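Local coordinates for Lmo0488 protein (Listeria monocytogenes serovar 1/2a, PDB 5TED) that senses shikimate through this effector-binding domain and, as a LysR-type transcriptional regulator, activates protocatechuate biosynthesis genes, presumably by binding their regulatory DNA, at residues G3-G8 with P191-F196; Y105-D110 with G132-E137. All blocks are in the same frame, centred on the assembly; numbering follows the deposited sequence.

Overall arrangement
Two contacts, one in each lobe of a periplasmic-binding-protein-like effector domain, illustrate how a ligand-sensing cleft is framed by conventional alpha/beta packing. Interaction 1 sets the first strand, 3-8, against the start of the C-terminal helix, 191-196, and so joins the two ends of the domain within one lobe. Interaction 2 pairs parallel strands within 105-110 and 132-137, in the other lobe. Their centres lie 33 Å apart, on opposite sides of the chain's centre, and their nearest atoms stay about 12 Å from each other. Shikimate binds between the lobes: F108 and E136 of interaction 2 touch it directly, whereas the side chain of L7 in interaction 1 remains about 14 Å away.

Interaction 1: G3-G8 with P191-F196; sequences GNIDLG and PASKAF
In the lobe that holds both ends of this LysR effector-binding domain, the C-terminal helix packs on the first strand of the sheet, an alpha/beta layer contact. The axes of strand 4-8 and helix 191-196 approach to 7.8 Å and cross at -55°. No hydrogen bond links the two segments, so apolar packing carries the contact. I5 sits at its centre, with CG1 beside its own backbone N (chi1 -63°) and the chain extended, which sends CD1 toward the helix, where it meets A192 CB at 4.1 Å and, one turn on, F196 CB at 3.7 Å. Further along the strand, L7 points to the helix with CG anti to its backbone N (chi1 179°). Its CD2 methyl reaches F196 CE2 at 4.1 Å, the two side chains crossing nearly at right angles. The F196 ring also meets F25 and F36 edge-to-face, which extends this apolar layer.

Polar atoms line the same surface without bonding across it. S193 OG rests 3.7 Å from I5 CG1. The carbonyl of A192 accepts the helical bond from F196 N at 2.9 Å, and its oxygen, A192 O, also lies 3.4 Å from I5 CD1.

Interaction 2: Y105-D110 with G132-E137; sequences YIFFSD and GCYVEE. With SKM ((3R,4S,5R)-3,4,5-trihydroxycyclohex-1-ene-1-carboxylic acid), chain D.
Strands 105-108 and 132-135 are the parallel strands of a beta-alpha-beta unit whose crossover is helix 115-124. On one face of the pair, I106 lies alongside C133, CG1 touching SG at 3.6 Å. The side chains of I106 and V135 cross obliquely, CG2 of I106 3.5 Å from CG1 of V135. On the other face F107 and Y134 are neighbours, but the F107 ring leads away toward helix 115-124. F107 CB lies 3.9 Å from Y134 CD1, and Y134 CE1 approaches the F107 ring obliquely, while the Y134 ring presents its edge to F108 O. The backbone ladder holds this register: F107 N donates almost straight to C133 O (174°), and V135 N reaches F107 O at 2.9 Å, nearly along the C=O axis. S109 N approaches V135 O from above the carbonyl plane as the strand ends. There F108, with CG anti to its carbonyl carbon, swings its ring back so that E136 O lies at the ring edge. E136 O also accepts a hydrogen bond from shikimate O7 at 2.8 Å. The E136 carboxylate bonds to T111 and Y11. Just past strand 132-135 a main-chain carbonyl thus accepts the ligand hydroxyl, the F108 ring edge beside that acceptor oxygen.

Interaction 1: G3-G8 with P191-F196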
ATOM      1  N   GLY A   3      14.878 -17.763 -16.116  1.00 24.26           N
ATOM      2  CA  GLY A   3      13.536 -17.288 -16.370  1.00 20.33           C
ATOM      3  C   GLY A   3      13.065 -16.332 -15.295  1.00 19.34           C
ATOM      4  O   GLY A   3      13.741 -16.063 -14.295  1.00 18.75           O
ATOM      5  N   ASN A   4      11.861 -15.831 -15.529  1.00 19.44           N
ATOM      6  CA  ASN A   4      11.238 -14.819 -14.700  1.00 18.43           C
ATOM      7  C   ASN A   4      10.018 -15.393 -14.001  1.00 21.45           C
ATOM      8  O   ASN A   4       9.366 -16.305 -14.511  1.00 17.78           O
ATOM      9  CB  ASN A   4      10.805 -13.619 -15.537  1.00 19.93           C
ATOM     10  CG  ASN A   4      10.161 -12.540 -14.695  1.00 22.31           C
ATOM     11  OD1 ASN A   4      10.836 -11.860 -13.933  1.00 16.12           O
ATOM     12  ND2 ASN A   4       8.847 -12.372 -14.834  1.00 15.57           N
ATOM     13  N   ILE A   5       9.728 -14.855 -12.819  1.00 19.44           N
ATOM     14  CA  ILE A   5       8.540 -15.209 -12.058  1.00 16.53           C
ATOM     15  C   ILE A   5       7.761 -13.931 -11.800  1.00 15.75           C
ATOM     16  O   ILE A   5       8.282 -12.986 -11.191  1.00 19.20           O
ATOM     17  CB  ILE A   5       8.868 -15.909 -10.730  1.00 15.55           C
ATOM     18  CG1 ILE A   5       9.572 -17.238 -10.992  1.00 19.20           C
ATOM     19  CG2 ILE A   5       7.570 -16.087  -9.903  1.00 12.08           C
ATOM     20  CD1 ILE A   5      10.183 -17.856  -9.762  1.00 18.33           C
ATOM     21  N   ASP A   6       6.522 -13.894 -12.267  1.00 16.25           N
ATOM     22  CA  ASP A   6       5.633 -12.786 -11.944  1.00 17.03           C
ATOM     23  C   ASP A   6       4.805 -13.197 -10.740  1.00 16.59           C
ATOM     24  O   ASP A   6       3.946 -14.080 -10.836  1.00 12.87           O
ATOM     25  CB  ASP A   6       4.747 -12.422 -13.126  1.00 24.45           C
ATOM     26  CG  ASP A   6       5.529 -11.795 -14.253  1.00 22.96           C
ATOM     27  OD1 ASP A   6       6.425 -10.958 -13.974  1.00 20.96           O
ATOM     28  OD2 ASP A   6       5.248 -12.147 -15.403  1.00 21.20           O
ATOM     29  N   LEU A   7       5.046 -12.538  -9.613  1.00 11.42           N
ATOM     30  CA  LEU A   7       4.413 -12.908  -8.354  1.00 11.11           C
ATOM     31  C   LEU A   7       3.506 -11.773  -7.902  1.00 10.88           C
ATOM     32  O   LEU A   7       3.978 -10.656  -7.657  1.00 17.37           O
ATOM     33  CB  LEU A   7       5.487 -13.203  -7.314  1.00 10.85           C
ATOM     34  CG  LEU A   7       4.973 -13.574  -5.935  1.00 16.13           C
ATOM     35  CD1 LEU A   7       4.276 -14.958  -6.017  1.00 12.37           C
ATOM     36  CD2 LEU A   7       6.183 -13.580  -5.012  1.00 13.51           C
ATOM     37  N   GLY A   8       2.219 -12.062  -7.758  1.00 13.19           N
ATOM     38  CA  GLY A   8       1.248 -11.099  -7.245  1.00 16.10           C
ATOM     39  C   GLY A   8       0.853 -11.465  -5.826  1.00 17.50           C
ATOM     40  O   GLY A   8       0.703 -12.641  -5.510  1.00 18.16           O
ATOM     41  N   PRO A 191       9.960 -24.009 -14.987  1.00 18.61           N
ATOM     42  CA  PRO A 191      10.877 -24.590 -13.999  1.00 23.80           C
ATOM     43  C   PRO A 191      11.176 -23.649 -12.844  1.00 21.72           C
ATOM     44  O   PRO A 191      11.214 -24.093 -11.691  1.00 20.14           O
ATOM     45  CB  PRO A 191      12.121 -24.917 -14.836  1.00 25.31           C
ATOM     46  CG  PRO A 191      11.577 -25.146 -16.221  1.00 23.82           C
ATOM     47  CD  PRO A 191      10.475 -24.143 -16.365  1.00 19.07           C
ATOM     48  N   ALA A 192      11.386 -22.356 -13.120  1.00 19.89           N
ATOM     49  CA  ALA A 192      11.638 -21.393 -12.050  1.00 19.29           C
ATOM     50  C   ALA A 192      10.424 -21.233 -11.143  1.00 18.02           C
ATOM     51  O   ALA A 192      10.557 -21.241  -9.910  1.00 17.09           O
ATOM     52  CB  ALA A 192      12.039 -20.039 -12.647  1.00 20.37           C
ATOM     53  N   SER A 193       9.225 -21.091 -11.734  1.00 15.79           N
ATOM     54  CA  SER A 193       8.020 -20.899 -10.925  1.00 20.87           C
ATOM     55  C   SER A 193       7.740 -22.119 -10.074  1.00 18.35           C
ATOM     56  O   SER A 193       7.338 -21.996  -8.913  1.00 16.99           O
ATOM     57  CB  SER A 193       6.796 -20.597 -11.798  1.00 24.41           C
ATOM     58  OG  SER A 193       6.939 -19.368 -12.475  1.00 35.08           O
ATOM     59  N   LYS A 194       7.912 -23.309 -10.651  1.00 21.88           N
ATOM     60  CA  LYS A 194       7.746 -24.533  -9.882  1.00 22.08           C
ATOM     61  C   LYS A 194       8.754 -24.609  -8.743  1.00 21.04           C
ATOM     62  O   LYS A 194       8.401 -24.948  -7.611  1.00 19.46           O
ATOM     63  CB  LYS A 194       7.864 -25.738 -10.818  1.00 26.74           C
ATOM     64  CG  LYS A 194       7.979 -27.081 -10.119  1.00 44.47           C
ATOM     65  CD  LYS A 194       6.696 -27.467  -9.402  1.00 56.68           C
ATOM     66  CE  LYS A 194       6.786 -28.877  -8.826  1.00 63.35           C
ATOM     67  NZ  LYS A 194       5.671 -29.153  -7.872  1.00 63.26           N
ATOM     68  N   ALA A 195      10.011 -24.268  -9.013  1.00 17.64           N
ATOM     69  CA  ALA A 195      11.003 -24.294  -7.952  1.00 21.59           C
ATOM     70  C   ALA A 195      10.604 -23.348  -6.833  1.00 19.57           C
ATOM     71  O   ALA A 195      10.697 -23.701  -5.653  1.00 19.80           O
ATOM     72  CB  ALA A 195      12.388 -23.938  -8.499  1.00 20.20           C
ATOM     73  N   PHE A 196      10.111 -22.155  -7.185  1.00 13.84           N
ATOM     74  CA  PHE A 196       9.711 -21.216  -6.150  1.00 12.20           C
ATOM     75  C   PHE A 196       8.463 -21.676  -5.403  1.00 21.90           C
ATOM     76  O   PHE A 196       8.379 -21.518  -4.178  1.00 19.27           O
ATOM     77  CB  PHE A 196       9.476 -19.831  -6.735  1.00 11.99           C
ATOM     78  CG  PHE A 196       9.142 -18.812  -5.690  1.00 11.52           C
ATOM     79  CD1 PHE A 196      10.141 -18.299  -4.875  1.00 15.45           C
ATOM     80  CD2 PHE A 196       7.830 -18.386  -5.507  1.00 16.04           C
ATOM     81  CE1 PHE A 196       9.855 -17.365  -3.894  1.00 10.93           C
ATOM     82  CE2 PHE A 196       7.526 -17.443  -4.531  1.00 17.09           C
ATOM     83  CZ  PHE A 196       8.540 -16.941  -3.715  1.00 11.86           C
TER

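Interaction 2: Y105-D110 with G132-E137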
ATOM      1  N   TYR A 105     -16.683   1.740  12.523  1.00 19.42           N
ATOM      2  CA  TYR A 105     -15.552   1.047  11.927  1.00 22.52           C
ATOM      3  C   TYR A 105     -15.025   1.756  10.691  1.00 18.88           C
ATOM      4  O   TYR A 105     -15.775   2.356   9.913  1.00 18.63           O
ATOM      5  CB  TYR A 105     -15.934  -0.376  11.523  1.00 24.00           C
ATOM      6  CG  TYR A 105     -15.706  -1.385  12.608  1.00 19.47           C
ATOM      7  CD1 TYR A 105     -16.668  -1.594  13.594  1.00 20.40           C
ATOM      8  CD2 TYR A 105     -14.539  -2.140  12.646  1.00 16.21           C
ATOM      9  CE1 TYR A 105     -16.471  -2.515  14.603  1.00 21.16           C
ATOM     10  CE2 TYR A 105     -14.333  -3.074  13.637  1.00 19.70           C
ATOM     11  CZ  TYR A 105     -15.309  -3.264  14.605  1.00 17.77           C
ATOM     12  OH  TYR A 105     -15.097  -4.168  15.595  1.00 20.65           O
ATOM     13  N   ILE A 106     -13.713   1.651  10.528  1.00 18.49           N
ATOM     14  CA  ILE A 106     -13.040   1.777   9.244  1.00 16.48           C
ATOM     15  C   ILE A 106     -12.938   0.340   8.748  1.00 22.55           C
ATOM     16  O   ILE A 106     -12.147  -0.453   9.267  1.00 20.73           O
ATOM     17  CB  ILE A 106     -11.665   2.429   9.385  1.00 16.16           C
ATOM     18  CG1 ILE A 106     -11.811   3.861   9.912  1.00 24.11           C
ATOM     19  CG2 ILE A 106     -10.909   2.382   8.051  1.00 15.89           C
ATOM     20  CD1 ILE A 106     -10.690   4.263  10.818  1.00 24.77           C
ATOM     21  N   PHE A 107     -13.785  -0.010   7.786  1.00 18.94           N
ATOM     22  CA  PHE A 107     -14.007  -1.382   7.350  1.00 16.68           C
ATOM     23  C   PHE A 107     -13.271  -1.657   6.046  1.00 23.44           C
ATOM     24  O   PHE A 107     -13.037  -0.747   5.246  1.00 20.48           O
ATOM     25  CB  PHE A 107     -15.510  -1.625   7.153  1.00 20.19           C
ATOM     26  CG  PHE A 107     -16.019  -2.917   7.750  1.00 22.27           C
ATOM     27  CD1 PHE A 107     -16.081  -3.084   9.118  1.00 19.00           C
ATOM     28  CD2 PHE A 107     -16.477  -3.946   6.932  1.00 22.60           C
ATOM     29  CE1 PHE A 107     -16.581  -4.264   9.671  1.00 24.22           C
ATOM     30  CE2 PHE A 107     -16.959  -5.124   7.470  1.00 21.92           C
ATOM     31  CZ  PHE A 107     -17.011  -5.284   8.847  1.00 24.30           C
ATOM     32  N   PHE A 108     -12.888  -2.919   5.840  1.00 21.37           N
ATOM     33  CA  PHE A 108     -12.311  -3.304   4.556  1.00 21.95           C
ATOM     34  C   PHE A 108     -13.372  -3.291   3.465  1.00 19.52           C
ATOM     35  O   PHE A 108     -14.507  -3.724   3.680  1.00 19.68           O
ATOM     36  CB  PHE A 108     -11.687  -4.697   4.638  1.00 16.98           C
ATOM     37  CG  PHE A 108     -10.325  -4.711   5.283  1.00 18.95           C
ATOM     38  CD1 PHE A 108      -9.233  -4.149   4.647  1.00 18.79           C
ATOM     39  CD2 PHE A 108     -10.151  -5.254   6.552  1.00 17.84           C
ATOM     40  CE1 PHE A 108      -7.979  -4.142   5.254  1.00 20.12           C
ATOM     41  CE2 PHE A 108      -8.909  -5.245   7.158  1.00 18.45           C
ATOM     42  CZ  PHE A 108      -7.824  -4.696   6.510  1.00 13.16           C
ATOM     43  N   SER A 109     -12.995  -2.804   2.283  1.00 19.86           N
ATOM     44  CA  SER A 109     -13.908  -2.805   1.144  1.00 27.36           C
ATOM     45  C   SER A 109     -14.158  -4.232   0.660  1.00 24.84           C
ATOM     46  O   SER A 109     -13.466  -5.176   1.038  1.00 17.77           O
ATOM     47  CB  SER A 109     -13.342  -1.974  -0.004  1.00 23.82           C
ATOM     48  OG  SER A 109     -12.094  -2.505  -0.394  1.00 37.76           O
ATOM     49  N   ASP A 110     -15.168  -4.370  -0.210  1.00 19.55           N
ATOM     50  CA  ASP A 110     -15.572  -5.662  -0.758  1.00 22.24           C
ATOM     51  C   ASP A 110     -14.469  -6.341  -1.555  1.00 17.97           C
ATOM     52  O   ASP A 110     -14.540  -7.553  -1.771  1.00 24.42           O
ATOM     53  CB  ASP A 110     -16.787  -5.498  -1.673  1.00 26.30           C
ATOM     54  CG  ASP A 110     -17.977  -4.897  -0.967  1.00 40.86           C
ATOM     55  OD1 ASP A 110     -18.066  -5.004   0.273  1.00 43.73           O
ATOM     56  OD2 ASP A 110     -18.823  -4.294  -1.658  1.00 54.32           O
ATOM     57  N   GLY A 132     -18.288   3.366   9.287  1.00 20.35           N
ATOM     58  CA  GLY A 132     -18.137   4.774   9.002  1.00 24.69           C
ATOM     59  C   GLY A 132     -17.561   5.021   7.622  1.00 23.97           C
ATOM     60  O   GLY A 132     -17.966   5.969   6.945  1.00 23.99           O
ATOM     61  N   CYS A 133     -16.637   4.171   7.182  1.00 24.41           N
ATOM     62  CA  CYS A 133     -16.014   4.328   5.873  1.00 27.17           C
ATOM     63  C   CYS A 133     -15.387   3.002   5.464  1.00 29.38           C
ATOM     64  O   CYS A 133     -15.249   2.080   6.271  1.00 22.53           O
ATOM     65  CB  CYS A 133     -14.959   5.436   5.882  1.00 24.11           C
ATOM     66  SG  CYS A 133     -13.571   5.160   7.019  1.00 22.06           S
ATOM     67  N   TYR A 134     -15.016   2.906   4.190  1.00 25.85           N
ATOM     68  CA  TYR A 134     -14.294   1.744   3.693  1.00 19.50           C
ATOM     69  C   TYR A 134     -12.910   2.153   3.210  1.00 22.38           C
ATOM     70  O   TYR A 134     -12.710   3.273   2.713  1.00 16.73           O
ATOM     71  CB  TYR A 134     -15.039   1.047   2.542  1.00 20.06           C
ATOM     72  CG  TYR A 134     -16.377   0.411   2.912  1.00 26.43           C
ATOM     73  CD1 TYR A 134     -16.443  -0.888   3.396  1.00 20.95           C
ATOM     74  CD2 TYR A 134     -17.574   1.104   2.752  1.00 30.31           C
ATOM     75  CE1 TYR A 134     -17.659  -1.485   3.708  1.00 29.08           C
ATOM     76  CE2 TYR A 134     -18.795   0.516   3.067  1.00 31.09           C
ATOM     77  CZ  TYR A 134     -18.828  -0.776   3.549  1.00 30.59           C
ATOM     78  OH  TYR A 134     -20.018  -1.378   3.870  1.00 27.76           O
ATOM     79  N   VAL A 135     -11.950   1.234   3.372  1.00 16.43           N
ATOM     80  CA  VAL A 135     -10.613   1.358   2.791  1.00 17.46           C
ATOM     81  C   VAL A 135     -10.190  -0.028   2.319  1.00 20.72           C
ATOM     82  O   VAL A 135     -10.675  -1.054   2.803  1.00 17.70           O
ATOM     83  CB  VAL A 135      -9.539   1.923   3.761  1.00 24.63           C
ATOM     84  CG1 VAL A 135     -10.114   2.992   4.663  1.00 25.21           C
ATOM     85  CG2 VAL A 135      -8.911   0.824   4.577  1.00 27.44           C
ATOM     86  N   GLU A 136      -9.242  -0.052   1.386  1.00 14.14           N
ATOM     87  CA  GLU A 136      -8.721  -1.311   0.871  1.00 25.90           C
ATOM     88  C   GLU A 136      -7.395  -1.707   1.506  1.00 25.09           C
ATOM     89  O   GLU A 136      -7.234  -2.850   1.941  1.00 34.12           O
ATOM     90  CB  GLU A 136      -8.562  -1.249  -0.651  1.00 25.33           C
ATOM     91  CG  GLU A 136      -7.969  -2.541  -1.206  1.00 34.44           C
ATOM     92  CD  GLU A 136      -7.959  -2.588  -2.723  1.00 35.40           C
ATOM     93  OE1 GLU A 136      -6.872  -2.393  -3.314  1.00 36.28           O
ATOM     94  OE2 GLU A 136      -9.055  -2.796  -3.316  1.00 33.49           O
ATOM     95  N   GLU A 137      -6.455  -0.784   1.594  1.00 20.11           N
ATOM     96  CA  GLU A 137      -5.094  -1.103   1.993  1.00 17.35           C
ATOM     97  C   GLU A 137      -4.859  -0.799   3.476  1.00 17.90           C
ATOM     98  O   GLU A 137      -5.504   0.072   4.062  1.00 14.62           O
ATOM     99  CB  GLU A 137      -4.121  -0.348   1.091  1.00 17.55           C
ATOM    100  CG  GLU A 137      -2.684  -0.601   1.383  1.00 16.77           C
ATOM    101  CD  GLU A 137      -2.109   0.439   2.291  1.00 17.48           C
ATOM    102  OE1 GLU A 137      -2.798   1.462   2.511  1.00 21.75           O
ATOM    103  OE2 GLU A 137      -0.982   0.229   2.780  1.00 24.19           O
TER
HETATM  104  O12 SKM D 401      -4.225  -5.956   2.611  1.00 15.27           O
HETATM  105  C8  SKM D 401      -5.614  -5.794   2.883  1.00 15.96           C
HETATM  106  C6  SKM D 401      -6.356  -5.773   1.728  1.00 13.02           C
HETATM  107  O7  SKM D 401      -7.748  -5.620   2.007  1.00 16.36           O
HETATM  108  C5  SKM D 401      -6.232  -7.158   0.836  1.00 12.35           C
HETATM  109  C4  SKM D 401      -6.467  -8.370   1.629  1.00 17.90           C
HETATM  110  C1  SKM D 401      -6.816  -9.711   0.966  1.00 17.30           C
HETATM  111  O2  SKM D 401      -7.267  -9.707  -0.216  1.00 19.67           O
HETATM  112  O3  SKM D 401      -6.671 -10.796   1.606  1.00 18.72           O
HETATM  113  C10 SKM D 401      -6.286  -8.302   3.220  1.00 13.27           C
HETATM  114  C9  SKM D 401      -6.125  -7.047   3.889  1.00 16.11           C
HETATM  115  O11 SKM D 401      -5.196  -7.205   4.887  1.00 14.29           O